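PDB 4ITB: succinate-semialdehyde dehydrogenase from Synechococcus sp., which probably catalyses the NADP+-dependent oxidation of succinic semialdehyde to succinate through a covalent thiohemiacetal intermediate. Local coordinates for residues N260-I265 against G304-E309; T73-T78 against M130-P135. All coordinates share one frame; numbering follows the deposited sequence.

Contact 1. Residues N260-I265 against G304-E309; sequences NGQSCI and GPLATE. With SSN (4-oxobutanoic acid), chain D; NDP (NADPH dihydro-nicotinamide-adenine-dinucleotide phosphate), chain C.
The side-chain amides of N260 and Q262 and the carbonyl of P305 close on one water molecule. This water accepts from N260 ND2 and Q262 NE2 and donates to P305 O at 2.6 Å, so one small molecule joins both segments. Each amide uses its oxygen on a backbone N-H across the contact, which is why asparagine and glutamine suit these buried places. G304 N reaches N260 OD1 at 2.8 Å, coming in 51° above the carbonyl plane instead of along a lone pair. The bond from A307 N to Q262 OE1, 3.0 Å, is better aligned, lying in the carbonyl plane on a lone pair. Q262 gets there because its chain runs extended beyond CG (chi2 160°), carrying the amide across to the A307 backbone. L306 fills the space alongside, its CD2 3.5 Å from N260 O. Glycine is called for at both G261, whose backbone angles would jam a CB against the preceding carbonyl, and G304, where a CB would collide with the ring of P305. N260 ND2 also bonds to G76 O. With an alanine here instead of N260, the G304 N-H would probably be left without its acceptor, and the water and the G76 carbonyl would each lose a donor. Further along the same loop, C264 SG is bonded to C4 of the 4-oxobutanoic acid (1.9 Å), as expected of the nucleophilic cysteine of aldehyde dehydrogenases, and C264 N donates to its O4 at 2.9 Å, forming one half of an oxyanion hole. The cysteine segment runs from helix 245-257 toward strand 267-273, while G304-E309 leads into helix 309-325, which T308 caps and against whose I311, L312 and I315 the L306 side chain packs.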
ATOM      1  N   ASN A 260      15.318 -20.449  17.530  1.00  8.26           N
ATOM      2  CA  ASN A 260      14.494 -21.510  18.122  1.00  8.29           C
ATOM      3  C   ASN A 260      13.269 -21.842  17.272  1.00  8.51           C
ATOM      4  O   ASN A 260      12.210 -22.213  17.789  1.00  9.19           O
ATOM      5  CB  ASN A 260      14.111 -21.151  19.564  1.00  9.45           C
ATOM      6  CG  ASN A 260      15.325 -20.766  20.401  1.00  8.90           C
ATOM      7  OD1 ASN A 260      16.414 -21.306  20.204  1.00 10.17           O
ATOM      8  ND2 ASN A 260      15.144 -19.821  21.330  1.00  9.42           N
ATOM      9  N   GLY A 261      13.431 -21.694  15.960  1.00  8.86           N
ATOM     10  CA  GLY A 261      12.374 -21.971  15.004  1.00  8.52           C
ATOM     11  C   GLY A 261      11.413 -20.820  14.754  1.00  8.38           C
ATOM     12  O   GLY A 261      10.565 -20.891  13.866  1.00  9.14           O
ATOM     13  N   GLN A 262      11.545 -19.755  15.537  1.00  8.37           N
ATOM     14  CA  GLN A 262      10.549 -18.688  15.552  1.00  8.87           C
ATOM     15  C   GLN A 262      10.880 -17.582  14.552  1.00  8.15           C
ATOM     16  O   GLN A 262      11.172 -16.439  14.913  1.00  7.80           O
ATOM     17  CB  GLN A 262      10.413 -18.146  16.976  1.00  8.99           C
ATOM     18  CG  GLN A 262      10.047 -19.240  17.986  1.00  8.88           C
ATOM     19  CD  GLN A 262      10.367 -18.863  19.414  1.00  8.26           C
ATOM     20  OE1 GLN A 262       9.522 -19.004  20.303  1.00  8.81           O
ATOM     21  NE2 GLN A 262      11.586 -18.396  19.649  1.00  9.04           N
ATOM     22  N   SER A 263      10.845 -17.943  13.274  1.00  8.41           N
ATOM     23  CA  SER A 263      11.060 -16.982  12.200  1.00  8.26           C
ATOM     24  C   SER A 263      10.028 -17.155  11.115  1.00  8.41           C
ATOM     25  O   SER A 263       9.691 -18.280  10.731  1.00  7.15           O
ATOM     26  CB  SER A 263      12.444 -17.144  11.585  1.00  9.93           C
ATOM     27  OG  SER A 263      12.548 -16.329  10.425  1.00 10.04           O
ATOM     28  N   CYS A 264       9.552 -16.027  10.607  1.00  7.96           N
ATOM     29  CA  CYS A 264       8.624 -15.977   9.493  1.00  8.49           C
ATOM     30  C   CYS A 264       9.175 -16.683   8.250  1.00  7.15           C
ATOM     31  O   CYS A 264       8.415 -17.240   7.470  1.00  8.31           O
ATOM     32  CB  CYS A 264       8.308 -14.512   9.175  1.00 10.73           C
ATOM     33  SG  CYS A 264       9.753 -13.541   8.643  1.00 12.19           S
ATOM     34  N   ILE A 265      10.498 -16.649   8.090  1.00  6.55           N
ATOM     35  CA  ILE A 265      11.175 -17.259   6.942  1.00  7.09           C
ATOM     36  C   ILE A 265      11.996 -18.495   7.319  1.00  6.86           C
ATOM     37  O   ILE A 265      12.929 -18.862   6.607  1.00  8.06           O
ATOM     38  CB  ILE A 265      12.069 -16.251   6.172  1.00  7.33           C
ATOM     39  CG1 ILE A 265      13.043 -15.558   7.126  1.00  8.18           C
ATOM     40  CG2 ILE A 265      11.208 -15.240   5.417  1.00  9.69           C
ATOM     41  CD1 ILE A 265      14.032 -14.615   6.435  1.00 10.72           C
ATOM     42  N   GLY A 304      17.432 -22.584  22.452  1.00 10.17           N
ATOM     43  CA  GLY A 304      16.918 -22.146  23.736  1.00 10.25           C
ATOM     44  C   GLY A 304      15.441 -22.482  23.851  1.00  9.98           C
ATOM     45  O   GLY A 304      14.893 -23.210  23.014  1.00 10.73           O
ATOM     46  N   PRO A 305      14.775 -21.955  24.883  1.00  9.67           N
ATOM     47  CA  PRO A 305      13.344 -22.202  25.048  1.00  8.65           C
ATOM     48  C   PRO A 305      12.544 -21.399  24.032  1.00  9.96           C
ATOM     49  O   PRO A 305      13.055 -20.396  23.516  1.00  9.41           O
ATOM     50  CB  PRO A 305      13.068 -21.660  26.455  1.00 11.03           C
ATOM     51  CG  PRO A 305      14.041 -20.507  26.577  1.00 10.94           C
ATOM     52  CD  PRO A 305      15.290 -20.986  25.871  1.00  9.87           C
ATOM     53  N   LEU A 306      11.317 -21.822  23.752  1.00  9.08           N
ATOM     54  CA  LEU A 306      10.377 -20.982  23.017  1.00  8.86           C
ATOM     55  C   LEU A 306      10.048 -19.753  23.866  1.00 10.16           C
ATOM     56  O   LEU A 306      10.234 -19.766  25.081  1.00 10.12           O
ATOM     57  CB  LEU A 306       9.111 -21.766  22.664  1.00  9.31           C
ATOM     58  CG  LEU A 306       9.363 -23.008  21.809  1.00  9.68           C
ATOM     59  CD1 LEU A 306       8.048 -23.698  21.522  1.00 12.46           C
ATOM     60  CD2 LEU A 306      10.060 -22.615  20.514  1.00 12.21           C
ATOM     61  N   ALA A 307       9.560 -18.691  23.240  1.00  8.06           N
ATOM     62  CA  ALA A 307       9.508 -17.405  23.933  1.00  8.78           C
ATOM     63  C   ALA A 307       8.473 -17.323  25.044  1.00 10.23           C
ATOM     64  O   ALA A 307       8.674 -16.593  26.014  1.00 11.80           O
ATOM     65  CB  ALA A 307       9.297 -16.281  22.939  1.00  9.79           C
ATOM     66  N   THR A 308       7.358 -18.034  24.897  1.00 10.53           N
ATOM     67  CA  THR A 308       6.274 -17.952  25.875  1.00 12.10           C
ATOM     68  C   THR A 308       5.608 -19.299  26.091  1.00 12.97           C
ATOM     69  O   THR A 308       5.723 -20.209  25.267  1.00 11.68           O
ATOM     70  CB  THR A 308       5.161 -16.970  25.437  1.00 14.77           C
ATOM     71  OG1 THR A 308       4.411 -17.547  24.368  1.00 14.47           O
ATOM     72  CG2 THR A 308       5.728 -15.610  24.994  1.00 15.59           C
ATOM     73  N   GLU A 309       4.881 -19.416  27.195  1.00 14.04           N
ATOM     74  CA  GLU A 309       4.102 -20.619  27.459  1.00 14.74           C
ATOM     75  C   GLU A 309       3.064 -20.860  26.362  1.00 13.43           C
ATOM     76  O   GLU A 309       2.799 -22.006  25.997  1.00 14.37           O
ATOM     77  CB  GLU A 309       3.424 -20.519  28.828  1.00 18.34           C
ATOM     78  CG  GLU A 309       2.579 -21.733  29.208  1.00 18.53           C
ATOM     79  CD  GLU A 309       3.400 -22.997  29.384  1.00 22.86           C
ATOM     80  OE1 GLU A 309       4.589 -22.889  29.747  1.00 30.69           O
ATOM     81  OE2 GLU A 309       2.855 -24.104  29.163  1.00 32.24           O
TER
HETATM   82  C1  SSN D 502      13.923 -11.847   9.332  1.00 16.12           C
HETATM   83  O1  SSN D 502      13.945 -10.705   8.798  1.00 14.93           O
HETATM   84  C2  SSN D 502      12.648 -12.499   9.750  1.00 17.60           C
HETATM   85  O2  SSN D 502      14.999 -12.460   9.529  1.00 16.11           O
HETATM   86  C3  SSN D 502      11.377 -11.722   9.788  1.00 18.19           C
HETATM   87  C4  SSN D 502      10.120 -12.450  10.151  1.00 14.58           C
HETATM   88  O4  SSN D 502      10.117 -13.242  11.290  1.00 14.57           O
HETATM   89  PA  NDP C 501       0.900 -11.477  17.740  1.00 12.96           P
HETATM   90  O1A NDP C 501       0.516 -11.242  16.305  1.00 14.30           O
HETATM   91  O2A NDP C 501      -0.192 -11.556  18.772  1.00 16.26           O
HETATM   92  O5B NDP C 501       1.855 -10.266  18.202  1.00 13.10           O
HETATM   93  C5B NDP C 501       2.525  -9.369  17.309  1.00 11.13           C
HETATM   94  C4B NDP C 501       2.325  -7.920  17.752  1.00 10.09           C
HETATM   95  O4B NDP C 501       0.971  -7.545  17.480  1.00 10.59           O
HETATM   96  C3B NDP C 501       2.525  -7.686  19.248  1.00  9.20           C
HETATM   97  O3B NDP C 501       3.003  -6.346  19.438  1.00  9.00           O
HETATM   98  C2B NDP C 501       1.105  -7.794  19.765  1.00  8.81           C
HETATM   99  O2B NDP C 501       0.921  -7.128  21.000  1.00  8.97           O
HETATM  100  C1B NDP C 501       0.376  -7.056  18.683  1.00  9.97           C
HETATM  101  N9A NDP C 501      -1.049  -7.369  18.551  1.00  8.44           N
HETATM  102  C8A NDP C 501      -1.668  -8.555  18.744  1.00 10.64           C
HETATM  103  N7A NDP C 501      -2.995  -8.438  18.479  1.00 10.47           N
HETATM  104  C5A NDP C 501      -3.210  -7.172  18.083  1.00  9.42           C
HETATM  105  C6A NDP C 501      -4.364  -6.367  17.666  1.00 10.70           C
HETATM  106  N6A NDP C 501      -5.594  -6.927  17.590  1.00 12.30           N
HETATM  107  N1A NDP C 501      -4.137  -5.077  17.353  1.00 11.74           N
HETATM  108  C2A NDP C 501      -2.925  -4.507  17.418  1.00 13.27           C
HETATM  109  N3A NDP C 501      -1.832  -5.172  17.809  1.00 10.97           N
HETATM  110  C4A NDP C 501      -1.927  -6.476  18.139  1.00  8.94           C
HETATM  111  O3  NDP C 501       1.805 -12.809  17.852  1.00 19.50           O
HETATM  112  PN  NDP C 501       1.829 -13.943  19.015  1.00 18.22           P
HETATM  113  O1N NDP C 501       0.452 -14.247  19.567  1.00 21.85           O
HETATM  114  O2N NDP C 501       2.955 -13.626  19.960  1.00 21.32           O
HETATM  115  O5D NDP C 501       2.299 -15.180  18.099  1.00 17.48           O
HETATM  116  C5D NDP C 501       1.300 -16.015  17.512  1.00 18.73           C
HETATM  117  C4D NDP C 501       1.744 -16.491  16.134  1.00 17.37           C
HETATM  118  O4D NDP C 501       1.844 -15.399  15.212  1.00 18.61           O
HETATM  119  C3D NDP C 501       3.130 -17.111  16.138  1.00 17.38           C
HETATM  120  O3D NDP C 501       3.105 -18.488  16.505  1.00 19.26           O
HETATM  121  C2D NDP C 501       3.530 -16.949  14.692  1.00 15.91           C
HETATM  122  O2D NDP C 501       2.867 -17.964  13.925  1.00 16.54           O
HETATM  123  C1D NDP C 501       2.961 -15.583  14.327  1.00 17.29           C
HETATM  124  N1N NDP C 501       3.993 -14.534  14.488  1.00 17.51           N
HETATM  125  C2N NDP C 501       4.617 -14.076  13.393  1.00 16.19           C
HETATM  126  C3N NDP C 501       5.786 -13.321  13.481  1.00 14.76           C
HETATM  127  C7N NDP C 501       6.466 -12.809  12.243  1.00 16.06           C
HETATM  128  O7N NDP C 501       7.665 -12.564  12.267  1.00 18.52           O
HETATM  129  N7N NDP C 501       5.756 -12.610  11.138  1.00 17.05           N
HETATM  130  C4N NDP C 501       6.401 -12.993  14.820  1.00 14.83           C
HETATM  131  C5N NDP C 501       5.477 -13.296  15.904  1.00 16.79           C
HETATM  132  C6N NDP C 501       4.323 -14.037  15.698  1.00 17.42           C
HETATM  133  P2B NDP C 501       0.878  -7.931  22.389  1.00  8.19           P
HETATM  134  O1X NDP C 501       0.609  -6.839  23.379  1.00  8.57           O
HETATM  135  O2X NDP C 501      -0.289  -8.893  22.258  1.00 10.18           O
HETATM  136  O3X NDP C 501       2.188  -8.635  22.578  1.00  8.95           O
HETATM  137  O   HOH W   1      12.880 -18.196  22.133  1.00  9.41           O

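Contact 2. Residues T73-T78 against M130-P135; sequences TEMGKT and MPWNFP. With NDP (NADPH dihydro-nicotinamide-adenine-dinucleotide phosphate), chain C; SSN (4-oxobutanoic acid), chain D.
M75 packs its thioether chain against the backbone turn of W132 and N133, and this is the close part of the contact. With CG placed between the backbone N and the carbonyl carbon (chi1 52°) and the chain bent again at chi2 and chi3, CE settles 3.5 Å from W132 O. It also meets the indole at its edge, near the ring plane, and CG lies 4.1 Å from P135 CG. A flexible, unbranched methionine suits this uneven surface. Where M75 touches three residues with several atoms, K77 reaches F134 through NZ alone: its chain crosses F134 at about a right angle and NZ stands obliquely to the ring, 3.5 Å from F134 CD2, while its charge is met by a salt bridge to E85 and a hydrogen bond to N259. F134 itself is partly exposed, with the substrate carboxylate oxygen SSN O2 over one face.

P131-P135, the Pro-Trp-Asn-Phe-Pro sequence familiar from aldehyde dehydrogenases, also grips the ligands. W132 NE1 donates to NADPH O2N at 2.8 Å, nearly straight at 161° and in the ring plane. N133 ND2 gives the substrate oxygen SSN O4 a bond of 3.1 Å, completing the oxyanion hole, and makes a weak one to the nicotinamide O7N; it also bonds to Q262 O. P131 CB lies 3.5 Å from C4N, the carbon that exchanges hydride.

T73-T78 leaves the end of helix 64-75 through G76, whose positive phi favours glycine, toward helix 79-103, whose E85 also touches F134 and P135; M130-P135 links strand 115-129 to helix 137-148.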
ATOM      1  N   THR A  73      17.344 -12.662  27.670  1.00  9.40           N
ATOM      2  CA  THR A  73      16.621 -12.701  28.935  1.00  9.24           C
ATOM      3  C   THR A  73      15.112 -12.635  28.729  1.00  8.92           C
ATOM      4  O   THR A  73      14.365 -13.374  29.368  1.00  9.04           O
ATOM      5  CB  THR A  73      17.054 -11.543  29.843  1.00 10.13           C
ATOM      6  OG1 THR A  73      18.446 -11.690  30.144  1.00 12.25           O
ATOM      7  CG2 THR A  73      16.241 -11.518  31.138  1.00 11.48           C
ATOM      8  N   GLU A  74      14.661 -11.753  27.835  1.00  7.52           N
ATOM      9  CA  GLU A  74      13.229 -11.544  27.667  1.00  8.36           C
ATOM     10  C   GLU A  74      12.540 -12.600  26.818  1.00  7.50           C
ATOM     11  O   GLU A  74      11.410 -12.973  27.099  1.00  8.16           O
ATOM     12  CB  GLU A  74      12.926 -10.150  27.100  1.00  8.25           C
ATOM     13  CG  GLU A  74      13.277  -9.018  28.039  1.00  9.31           C
ATOM     14  CD  GLU A  74      12.522  -7.749  27.722  1.00  9.36           C
ATOM     15  OE1 GLU A  74      12.673  -7.226  26.594  1.00  8.64           O
ATOM     16  OE2 GLU A  74      11.779  -7.273  28.609  1.00  8.95           O
ATOM     17  N   MET A  75      13.211 -13.062  25.763  1.00  8.22           N
ATOM     18  CA  MET A  75      12.533 -13.907  24.787  1.00  7.73           C
ATOM     19  C   MET A  75      13.258 -15.187  24.351  1.00  8.29           C
ATOM     20  O   MET A  75      12.748 -15.906  23.506  1.00  8.12           O
ATOM     21  CB  MET A  75      12.020 -13.088  23.590  1.00  8.16           C
ATOM     22  CG  MET A  75      13.054 -12.185  22.909  1.00  8.96           C
ATOM     23  SD  MET A  75      14.354 -13.073  21.972  1.00  5.89           S
ATOM     24  CE  MET A  75      13.337 -13.992  20.793  1.00  8.80           C
ATOM     25  N   GLY A  76      14.430 -15.463  24.924  1.00  8.25           N
ATOM     26  CA  GLY A  76      15.011 -16.799  24.860  1.00  9.02           C
ATOM     27  C   GLY A  76      15.882 -17.181  23.674  1.00  8.99           C
ATOM     28  O   GLY A  76      16.381 -18.304  23.624  1.00  8.78           O
ATOM     29  N   LYS A  77      16.074 -16.281  22.713  1.00  8.31           N
ATOM     30  CA  LYS A  77      16.971 -16.611  21.600  1.00  8.90           C
ATOM     31  C   LYS A  77      18.406 -16.698  22.121  1.00  7.08           C
ATOM     32  O   LYS A  77      18.731 -16.088  23.145  1.00  8.54           O
ATOM     33  CB  LYS A  77      16.853 -15.605  20.450  1.00  9.07           C
ATOM     34  CG  LYS A  77      17.506 -14.261  20.715  1.00  9.28           C
ATOM     35  CD  LYS A  77      17.227 -13.271  19.579  1.00  9.28           C
ATOM     36  CE  LYS A  77      17.970 -13.644  18.318  1.00  9.48           C
ATOM     37  NZ  LYS A  77      17.210 -13.176  17.113  1.00 11.42           N
ATOM     38  N   THR A  78      19.270 -17.456  21.448  1.00  8.47           N
ATOM     39  CA  THR A  78      20.632 -17.597  21.947  1.00  9.41           C
ATOM     40  C   THR A  78      21.324 -16.242  21.984  1.00  9.78           C
ATOM     41  O   THR A  78      21.057 -15.369  21.151  1.00  9.82           O
ATOM     42  CB  THR A  78      21.483 -18.559  21.115  1.00 10.52           C
ATOM     43  OG1 THR A  78      21.659 -18.022  19.800  1.00 10.51           O
ATOM     44  CG2 THR A  78      20.826 -19.937  21.035  1.00 11.28           C
ATOM     45  N   MET A 130       5.080  -4.307  16.543  1.00  5.82           N
ATOM     46  CA  MET A 130       6.190  -5.230  16.321  1.00  6.78           C
ATOM     47  C   MET A 130       6.123  -6.477  17.202  1.00  7.67           C
ATOM     48  O   MET A 130       5.499  -6.472  18.261  1.00  7.49           O
ATOM     49  CB  MET A 130       7.518  -4.492  16.504  1.00  7.92           C
ATOM     50  CG  MET A 130       7.748  -3.438  15.411  1.00  9.32           C
ATOM     51  SD  MET A 130       8.104  -4.113  13.742  1.00 13.16           S
ATOM     52  CE  MET A 130       6.822  -3.347  12.777  1.00 13.77           C
ATOM     53  N   PRO A 131       6.749  -7.571  16.752  1.00  7.32           N
ATOM     54  CA  PRO A 131       6.705  -8.844  17.476  1.00  7.82           C
ATOM     55  C   PRO A 131       7.971  -9.129  18.288  1.00  7.86           C
ATOM     56  O   PRO A 131       9.013  -8.496  18.093  1.00  7.93           O
ATOM     57  CB  PRO A 131       6.598  -9.849  16.337  1.00  9.85           C
ATOM     58  CG  PRO A 131       7.508  -9.265  15.315  1.00  9.16           C
ATOM     59  CD  PRO A 131       7.314  -7.749  15.401  1.00  9.99           C
ATOM     60  N   TRP A 132       7.878 -10.112  19.177  1.00  7.08           N
ATOM     61  CA  TRP A 132       8.967 -10.426  20.097  1.00  7.71           C
ATOM     62  C   TRP A 132      10.108 -11.225  19.473  1.00  6.51           C
ATOM     63  O   TRP A 132      11.145 -11.380  20.107  1.00  7.66           O
ATOM     64  CB  TRP A 132       8.426 -11.197  21.318  1.00  7.80           C
ATOM     65  CG  TRP A 132       7.528 -12.336  20.903  1.00  7.19           C
ATOM     66  CD1 TRP A 132       6.169 -12.328  20.887  1.00 10.76           C
ATOM     67  CD2 TRP A 132       7.933 -13.624  20.402  1.00  8.81           C
ATOM     68  NE1 TRP A 132       5.693 -13.526  20.404  1.00 13.05           N
ATOM     69  CE2 TRP A 132       6.747 -14.329  20.099  1.00 10.93           C
ATOM     70  CE3 TRP A 132       9.164 -14.238  20.178  1.00  6.89           C
ATOM     71  CZ2 TRP A 132       6.777 -15.631  19.590  1.00 12.58           C
ATOM     72  CZ3 TRP A 132       9.185 -15.528  19.661  1.00  8.61           C
ATOM     73  CH2 TRP A 132       7.996 -16.209  19.384  1.00 10.56           C
ATOM     74  N   ASN A 133       9.930 -11.753  18.257  1.00  6.99           N
ATOM     75  CA  ASN A 133      10.899 -12.746  17.767  1.00  7.24           C
ATOM     76  C   ASN A 133      12.235 -12.173  17.303  1.00  7.83           C
ATOM     77  O   ASN A 133      13.267 -12.826  17.417  1.00  8.32           O
ATOM     78  CB  ASN A 133      10.283 -13.701  16.733  1.00  8.50           C
ATOM     79  CG  ASN A 133       9.896 -13.014  15.448  1.00  9.47           C
ATOM     80  OD1 ASN A 133       9.562 -11.822  15.433  1.00 10.64           O
ATOM     81  ND2 ASN A 133       9.923 -13.766  14.353  1.00 10.46           N
ATOM     82  N   PHE A 134      12.204 -10.942  16.802  1.00  7.38           N
ATOM     83  CA  PHE A 134      13.425 -10.207  16.490  1.00  8.09           C
ATOM     84  C   PHE A 134      13.212  -8.822  17.076  1.00  7.53           C
ATOM     85  O   PHE A 134      12.913  -7.854  16.363  1.00  8.60           O
ATOM     86  CB  PHE A 134      13.693 -10.162  14.979  1.00  9.84           C
ATOM     87  CG  PHE A 134      14.027 -11.506  14.387  1.00  9.81           C
ATOM     88  CD1 PHE A 134      13.043 -12.280  13.790  1.00 11.07           C
ATOM     89  CD2 PHE A 134      15.318 -11.996  14.447  1.00 10.30           C
ATOM     90  CE1 PHE A 134      13.347 -13.528  13.256  1.00 10.70           C
ATOM     91  CE2 PHE A 134      15.633 -13.246  13.905  1.00 11.69           C
ATOM     92  CZ  PHE A 134      14.640 -14.006  13.314  1.00 10.43           C
ATOM     93  N   PRO A 135      13.343  -8.717  18.402  1.00  7.43           N
ATOM     94  CA  PRO A 135      12.854  -7.516  19.089  1.00  7.59           C
ATOM     95  C   PRO A 135      13.674  -6.256  18.826  1.00  7.76           C
ATOM     96  O   PRO A 135      13.180  -5.164  19.105  1.00  8.15           O
ATOM     97  CB  PRO A 135      12.909  -7.916  20.567  1.00  9.37           C
ATOM     98  CG  PRO A 135      13.989  -8.956  20.635  1.00  9.03           C
ATOM     99  CD  PRO A 135      13.943  -9.697  19.325  1.00  7.25           C
TER
HETATM  100  PA  NDP C 501       0.900 -11.477  17.740  1.00 12.96           P
HETATM  101  O1A NDP C 501       0.516 -11.242  16.305  1.00 14.30           O
HETATM  102  O2A NDP C 501      -0.192 -11.556  18.772  1.00 16.26           O
HETATM  103  O5B NDP C 501       1.855 -10.266  18.202  1.00 13.10           O
HETATM  104  C5B NDP C 501       2.525  -9.369  17.309  1.00 11.13           C
HETATM  105  C4B NDP C 501       2.325  -7.920  17.752  1.00 10.09           C
HETATM  106  O4B NDP C 501       0.971  -7.545  17.480  1.00 10.59           O
HETATM  107  C3B NDP C 501       2.525  -7.686  19.248  1.00  9.20           C
HETATM  108  O3B NDP C 501       3.003  -6.346  19.438  1.00  9.00           O
HETATM  109  C2B NDP C 501       1.105  -7.794  19.765  1.00  8.81           C
HETATM  110  O2B NDP C 501       0.921  -7.128  21.000  1.00  8.97           O
HETATM  111  C1B NDP C 501       0.376  -7.056  18.683  1.00  9.97           C
HETATM  112  N9A NDP C 501      -1.049  -7.369  18.551  1.00  8.44           N
HETATM  113  C8A NDP C 501      -1.668  -8.555  18.744  1.00 10.64           C
HETATM  114  N7A NDP C 501      -2.995  -8.438  18.479  1.00 10.47           N
HETATM  115  C5A NDP C 501      -3.210  -7.172  18.083  1.00  9.42           C
HETATM  116  C6A NDP C 501      -4.364  -6.367  17.666  1.00 10.70           C
HETATM  117  N6A NDP C 501      -5.594  -6.927  17.590  1.00 12.30           N
HETATM  118  N1A NDP C 501      -4.137  -5.077  17.353  1.00 11.74           N
HETATM  119  C2A NDP C 501      -2.925  -4.507  17.418  1.00 13.27           C
HETATM  120  N3A NDP C 501      -1.832  -5.172  17.809  1.00 10.97           N
HETATM  121  C4A NDP C 501      -1.927  -6.476  18.139  1.00  8.94           C
HETATM  122  O3  NDP C 501       1.805 -12.809  17.852  1.00 19.50           O
HETATM  123  PN  NDP C 501       1.829 -13.943  19.015  1.00 18.22           P
HETATM  124  O1N NDP C 501       0.452 -14.247  19.567  1.00 21.85           O
HETATM  125  O2N NDP C 501       2.955 -13.626  19.960  1.00 21.32           O
HETATM  126  O5D NDP C 501       2.299 -15.180  18.099  1.00 17.48           O
HETATM  127  C5D NDP C 501       1.300 -16.015  17.512  1.00 18.73           C
HETATM  128  C4D NDP C 501       1.744 -16.491  16.134  1.00 17.37           C
HETATM  129  O4D NDP C 501       1.844 -15.399  15.212  1.00 18.61           O
HETATM  130  C3D NDP C 501       3.130 -17.111  16.138  1.00 17.38           C
HETATM  131  O3D NDP C 501       3.105 -18.488  16.505  1.00 19.26           O
HETATM  132  C2D NDP C 501       3.530 -16.949  14.692  1.00 15.91           C
HETATM  133  O2D NDP C 501       2.867 -17.964  13.925  1.00 16.54           O
HETATM  134  C1D NDP C 501       2.961 -15.583  14.327  1.00 17.29           C
HETATM  135  N1N NDP C 501       3.993 -14.534  14.488  1.00 17.51           N
HETATM  136  C2N NDP C 501       4.617 -14.076  13.393  1.00 16.19           C
HETATM  137  C3N NDP C 501       5.786 -13.321  13.481  1.00 14.76           C
HETATM  138  C7N NDP C 501       6.466 -12.809  12.243  1.00 16.06           C
HETATM  139  O7N NDP C 501       7.665 -12.564  12.267  1.00 18.52           O
HETATM  140  N7N NDP C 501       5.756 -12.610  11.138  1.00 17.05           N
HETATM  141  C4N NDP C 501       6.401 -12.993  14.820  1.00 14.83           C
HETATM  142  C5N NDP C 501       5.477 -13.296  15.904  1.00 16.79           C
HETATM  143  C6N NDP C 501       4.323 -14.037  15.698  1.00 17.42           C
HETATM  144  P2B NDP C 501       0.878  -7.931  22.389  1.00  8.19           P
HETATM  145  O1X NDP C 501       0.609  -6.839  23.379  1.00  8.57           O
HETATM  146  O2X NDP C 501      -0.289  -8.893  22.258  1.00 10.18           O
HETATM  147  O3X NDP C 501       2.188  -8.635  22.578  1.00  8.95           O
HETATM  148  C1  SSN D 502      13.923 -11.847   9.332  1.00 16.12           C
HETATM  149  O1  SSN D 502      13.945 -10.705   8.798  1.00 14.93           O
HETATM  150  C2  SSN D 502      12.648 -12.499   9.750  1.00 17.60           C
HETATM  151  O2  SSN D 502      14.999 -12.460   9.529  1.00 16.11           O
HETATM  152  C3  SSN D 502      11.377 -11.722   9.788  1.00 18.19           C
HETATM  153  C4  SSN D 502      10.120 -12.450  10.151  1.00 14.58           C
HETATM  154  O4  SSN D 502      10.117 -13.242  11.290  1.00 14.57           O

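In the fold
From the N terminus, the chain first passes the end of helix 64-75, runs out through helix 79-103 and strand 115-129, and returns at M130-P135, closing contact 2. Only later, after the strands and helices of the cofactor-binding domain, does contact 1 open at N260; its loop runs through strand 267-273 and helix 274-289 before G304-E309 closes it. The two loops are in series, neither nesting nor crossing, yet their contacts meet in space, with centres about 8 Å apart. N260 ND2 probably bonds to G76 O, and A307 CB packs on W132 CZ3 at 3.4 Å. Together they tie the cofactor-binding sheet to the seven-stranded catalytic sheet around NADPH and the substrate.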